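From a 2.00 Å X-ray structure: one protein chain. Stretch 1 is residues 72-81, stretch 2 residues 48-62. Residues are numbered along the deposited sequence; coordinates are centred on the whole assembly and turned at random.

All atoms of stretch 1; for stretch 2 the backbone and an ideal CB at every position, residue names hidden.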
# COMPACT_ATOMS: atom_id res chain seq x y z
N GLU A 72 19.24 -26.71 -27.46
CA GLU A 72 18.84 -26.40 -26.09
C GLU A 72 19.97 -25.69 -25.36
O GLU A 72 21.15 -25.89 -25.66
CB GLU A 72 18.45 -27.67 -25.32
CG GLU A 72 17.14 -28.29 -25.77
CD GLU A 72 16.99 -29.73 -25.31
OE1 GLU A 72 18.01 -30.33 -24.90
OE2 GLU A 72 15.86 -30.26 -25.36
N CYS A 73 19.59 -24.86 -24.39
CA CYS A 73 20.54 -24.19 -23.52
C CYS A 73 19.85 -23.92 -22.19
O CYS A 73 18.63 -23.90 -22.09
CB CYS A 73 21.06 -22.89 -24.14
SG CYS A 73 20.00 -21.45 -23.86
N SER A 74 20.67 -23.71 -21.15
CA SER A 74 20.15 -23.51 -19.81
C SER A 74 20.89 -22.36 -19.14
O SER A 74 22.08 -22.14 -19.37
CB SER A 74 20.29 -24.78 -18.96
OG SER A 74 20.11 -24.50 -17.58
N ARG A 75 20.16 -21.63 -18.29
CA ARG A 75 20.74 -20.53 -17.53
C ARG A 75 19.91 -20.33 -16.27
O ARG A 75 18.74 -20.71 -16.20
CB ARG A 75 20.80 -19.23 -18.35
CG ARG A 75 19.46 -18.75 -18.88
CD ARG A 75 18.87 -17.66 -17.98
NE ARG A 75 17.79 -16.93 -18.64
CZ ARG A 75 17.96 -15.81 -19.33
NH1 ARG A 75 19.16 -15.28 -19.47
NH2 ARG A 75 16.91 -15.21 -19.89
N THR A 76 20.54 -19.73 -15.26
CA THR A 76 19.90 -19.47 -13.98
C THR A 76 19.54 -17.99 -13.85
O THR A 76 20.22 -17.12 -14.39
CB THR A 76 20.80 -19.88 -12.82
OG1 THR A 76 22.02 -19.12 -12.86
CG2 THR A 76 21.14 -21.37 -12.91
N ILE A 77 18.45 -17.73 -13.14
CA ILE A 77 17.97 -16.38 -12.89
C ILE A 77 17.77 -16.22 -11.39
O ILE A 77 16.92 -16.90 -10.80
CB ILE A 77 16.66 -16.07 -13.64
CG1 ILE A 77 16.89 -16.14 -15.15
CG2 ILE A 77 16.13 -14.70 -13.24
CD1 ILE A 77 15.69 -15.73 -15.97
N ALA A 78 18.54 -15.33 -10.78
CA ALA A 78 18.49 -15.10 -9.34
C ALA A 78 17.70 -13.84 -9.02
O ALA A 78 17.86 -12.82 -9.69
CB ALA A 78 19.90 -15.00 -8.76
N VAL A 79 16.86 -13.92 -8.00
CA VAL A 79 16.09 -12.79 -7.51
C VAL A 79 16.57 -12.49 -6.09
O VAL A 79 16.28 -13.25 -5.16
CB VAL A 79 14.58 -13.07 -7.53
CG1 VAL A 79 13.81 -11.88 -6.97
CG2 VAL A 79 14.12 -13.39 -8.95
N THR A 80 17.31 -11.40 -5.93
CA THR A 80 18.02 -11.10 -4.70
C THR A 80 17.49 -9.80 -4.08
O THR A 80 16.68 -9.09 -4.67
CB THR A 80 19.53 -10.99 -4.95
OG1 THR A 80 19.79 -9.88 -5.82
CG2 THR A 80 20.05 -12.26 -5.59
N ASP A 81 17.98 -9.51 -2.88
CA ASP A 81 17.57 -8.31 -2.15
C ASP A 81 18.77 -7.47 -1.74
O ASP A 81 19.18 -6.57 -2.48
CB ASP A 81 16.74 -8.70 -0.92
CG ASP A 81 16.13 -7.49 -0.23
OD1 ASP A 81 15.97 -6.44 -0.88
OD2 ASP A 81 15.82 -7.59 0.98
N UNK A 48 11.67 -23.75 -13.00
CA UNK A 48 11.13 -23.81 -11.65
C UNK A 48 10.91 -22.41 -11.08
O UNK A 48 10.93 -22.22 -9.86
CB UNK A 48 12.07 -24.61 -10.74
N UNK A 49 10.69 -21.44 -11.95
CA UNK A 49 10.60 -20.04 -11.55
C UNK A 49 9.23 -19.73 -10.95
O UNK A 49 8.20 -20.19 -11.44
CB UNK A 49 10.87 -19.13 -12.75
N UNK A 50 9.23 -18.95 -9.87
CA UNK A 50 8.02 -18.47 -9.22
C UNK A 50 8.12 -16.96 -9.08
O UNK A 50 9.12 -16.45 -8.56
CB UNK A 50 7.82 -19.14 -7.86
N UNK A 51 7.09 -16.25 -9.54
CA UNK A 51 7.07 -14.80 -9.41
C UNK A 51 6.90 -14.39 -7.95
O UNK A 51 6.34 -15.13 -7.14
CB UNK A 51 5.95 -14.20 -10.26
N UNK A 52 7.40 -13.20 -7.62
CA UNK A 52 7.29 -12.69 -6.27
C UNK A 52 7.99 -13.54 -5.23
O UNK A 52 7.57 -13.57 -4.07
CB UNK A 52 5.81 -12.55 -5.90
N UNK A 53 9.06 -14.23 -5.62
CA UNK A 53 9.78 -15.12 -4.72
C UNK A 53 11.27 -14.96 -4.92
O UNK A 53 11.75 -14.97 -6.06
CB UNK A 53 9.36 -16.58 -4.94
N UNK A 54 12.00 -14.80 -3.82
CA UNK A 54 13.45 -14.68 -3.88
C UNK A 54 14.09 -16.06 -3.99
O UNK A 54 13.71 -16.98 -3.26
CB UNK A 54 13.98 -13.94 -2.65
N UNK A 55 15.04 -16.20 -4.90
CA UNK A 55 15.70 -17.48 -5.09
C UNK A 55 16.50 -17.48 -6.37
O UNK A 55 16.57 -16.49 -7.10
CB UNK A 55 14.68 -18.62 -5.10
N UNK A 56 17.11 -18.64 -6.63
CA UNK A 56 17.90 -18.87 -7.84
C UNK A 56 17.19 -19.96 -8.63
O UNK A 56 17.19 -21.13 -8.23
CB UNK A 56 19.34 -19.26 -7.52
N UNK A 57 16.59 -19.58 -9.76
CA UNK A 57 15.76 -20.47 -10.55
C UNK A 57 16.47 -20.86 -11.84
O UNK A 57 17.25 -20.08 -12.40
CB UNK A 57 14.41 -19.81 -10.86
N UNK A 58 16.19 -22.07 -12.31
CA UNK A 58 16.78 -22.61 -13.53
C UNK A 58 15.74 -22.62 -14.63
O UNK A 58 14.60 -23.05 -14.42
CB UNK A 58 17.33 -24.02 -13.30
N UNK A 59 16.12 -22.13 -15.82
CA UNK A 59 15.24 -22.11 -16.98
C UNK A 59 15.98 -22.73 -18.16
O UNK A 59 17.15 -22.41 -18.40
CB UNK A 59 14.78 -20.69 -17.30
N UNK A 60 15.30 -23.61 -18.89
CA UNK A 60 15.84 -24.25 -20.08
C UNK A 60 15.10 -23.72 -21.29
O UNK A 60 13.87 -23.57 -21.27
CB UNK A 60 15.73 -25.77 -19.99
N UNK A 61 15.85 -23.44 -22.36
CA UNK A 61 15.30 -22.85 -23.57
C UNK A 61 15.57 -23.76 -24.76
O UNK A 61 16.66 -24.32 -24.89
CB UNK A 61 15.89 -21.46 -23.81
N UNK A 62 14.56 -23.89 -25.63
CA UNK A 62 14.66 -24.72 -26.82
C UNK A 62 13.99 -24.02 -27.98
O UNK A 62 13.01 -23.29 -27.81
CB UNK A 62 14.03 -26.10 -26.59

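Stretch 1 offers one edge of an antiparallel sheet, and the backbone of positions 56 to 62 pairs along it, so the side chains there alternate between two faces: Glu-72, Ser-74, Thr-76 and Ala-78 lie on one, Cys-73, Arg-75, Ile-77 and Val-79 on the other.

Positions 48, 50, 51 and 53 have an ideal CB with nothing of stretch 1 within 5.5 Å, and many residues would serve; they are Asp-48, Val-50, Glu-51 and Lys-53. Asp-48 works within its own stretch, its OD1 accepting a hydrogen bond from the backbone N of position 58 (2.8 Å). At 49 CA-to-CB points toward stretch 1 but starts far off, so only a long side chain could arrive; Phe-49 does, its ring edge bringing CE1 to 4.4 Å from Val-79 CG2. Position 52 has a phi of 61°, which favours glycine, and it is Gly-52.

At 54 the ideal CB lies 3.5 Å from Val-79 O, an acceptor that invites a short donor. Serine, threonine or cysteine could be considered; Ser-54 donates from OG to Val-79 O at 2.7 Å. Position 55, with phi 167° and psi -178°, is extended in a way that suits glycine best. Gly-55 still accepts a bond at O from Val-79 N (2.7 Å).

Position 56 looks over the small Ala-78, which leaves room for a branched aliphatic: Ile-56 sets CG1 3.8 Å from Ala-78 CB. Position 57 shares its face with Ile-77 and Val-79, so a large apolar group fits. Phe-57 turns its ring edge to Val-79, CE2 lying 3.9 Å from CG2.

Position 58 stands beside Thr-76 and Ser-74, where a small polar or beta-branched residue is at ease; Thr-58 places CG2 3.7 Å from Ser-74 OG. At 59 the ideal CB is 5.2 Å from Ile-77 CD1, favouring a compact aliphatic. Val-59 CG2 lies 4.5 Å from Ile-77 CD1, while the backbone N donates to Arg-75 O at 3.0 Å. Position 60 faces Ser-74, and beta-branched residues, which favour strands, suit it: Val-60 CG2 comes 4.3 Å from Ser-74 CB.

Position 61 is paired with Cys-73, and the Arg-75 side chain on the same face offers donors farther along. A long side chain with a polar tip could use both. Tyr-61 has CB 4.1 Å from Cys-73 SG, and its OH accepts a hydrogen bond from Arg-75 NE at 2.8 Å.

At 62 the ideal CB is 3.9 Å from Glu-72 CG, so small or polar residues suit; Ser-62 brings OG to 3.5 Å from Glu-72 CG.

Stretch 2, residues 48-62: DFVEGKSGIFTVVYS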
# COMPACT_ATOMS: atom_id res chain seq x y z
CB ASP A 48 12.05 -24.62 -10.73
CG ASP A 48 13.46 -24.05 -10.66
OD1 ASP A 48 13.75 -23.06 -11.35
OD2 ASP A 48 14.28 -24.60 -9.89
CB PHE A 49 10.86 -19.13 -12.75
CG PHE A 49 10.63 -17.67 -12.47
CD1 PHE A 49 11.57 -16.94 -11.76
CD2 PHE A 49 9.49 -17.04 -12.92
CE1 PHE A 49 11.37 -15.59 -11.51
CE2 PHE A 49 9.28 -15.69 -12.66
CZ PHE A 49 10.22 -14.97 -11.96
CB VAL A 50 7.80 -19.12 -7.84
CG1 VAL A 50 6.34 -19.00 -7.42
CG2 VAL A 50 8.24 -20.58 -7.85
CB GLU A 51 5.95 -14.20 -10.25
CG GLU A 51 6.13 -14.32 -11.75
CD GLU A 51 6.76 -13.10 -12.37
OE1 GLU A 51 6.94 -12.09 -11.65
OE2 GLU A 51 7.08 -13.14 -13.57
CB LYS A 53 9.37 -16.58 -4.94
CG LYS A 53 10.16 -17.58 -4.11
CD LYS A 53 9.77 -19.01 -4.44
CE LYS A 53 10.99 -19.91 -4.54
NZ LYS A 53 11.63 -20.11 -3.21
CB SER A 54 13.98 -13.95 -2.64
OG SER A 54 15.39 -13.83 -2.68
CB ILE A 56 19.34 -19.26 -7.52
CG1 ILE A 56 20.00 -18.20 -6.64
CG2 ILE A 56 20.14 -19.46 -8.80
CD1 ILE A 56 21.23 -18.67 -5.91
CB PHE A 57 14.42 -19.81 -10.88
CG PHE A 57 13.77 -19.15 -9.69
CD1 PHE A 57 12.96 -19.88 -8.83
CD2 PHE A 57 13.97 -17.80 -9.44
CE1 PHE A 57 12.36 -19.27 -7.75
CE2 PHE A 57 13.37 -17.19 -8.36
CZ PHE A 57 12.57 -17.92 -7.51
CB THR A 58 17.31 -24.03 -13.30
OG1 THR A 58 18.32 -24.01 -12.28
CG2 THR A 58 17.91 -24.60 -14.58
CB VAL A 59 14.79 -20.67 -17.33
CG1 VAL A 59 13.71 -20.71 -18.41
CG2 VAL A 59 14.27 -19.95 -16.09
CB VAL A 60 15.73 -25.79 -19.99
CG1 VAL A 60 16.48 -26.45 -21.14
CG2 VAL A 60 16.26 -26.28 -18.65
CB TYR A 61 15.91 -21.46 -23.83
CG TYR A 61 15.76 -20.50 -22.67
CD1 TYR A 61 16.63 -20.54 -21.58
CD2 TYR A 61 14.75 -19.55 -22.66
CE1 TYR A 61 16.49 -19.67 -20.52
CE2 TYR A 61 14.61 -18.67 -21.60
CZ TYR A 61 15.48 -18.73 -20.54
OH TYR A 61 15.34 -17.86 -19.48
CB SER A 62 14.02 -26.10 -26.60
OG SER A 62 14.47 -27.03 -27.57
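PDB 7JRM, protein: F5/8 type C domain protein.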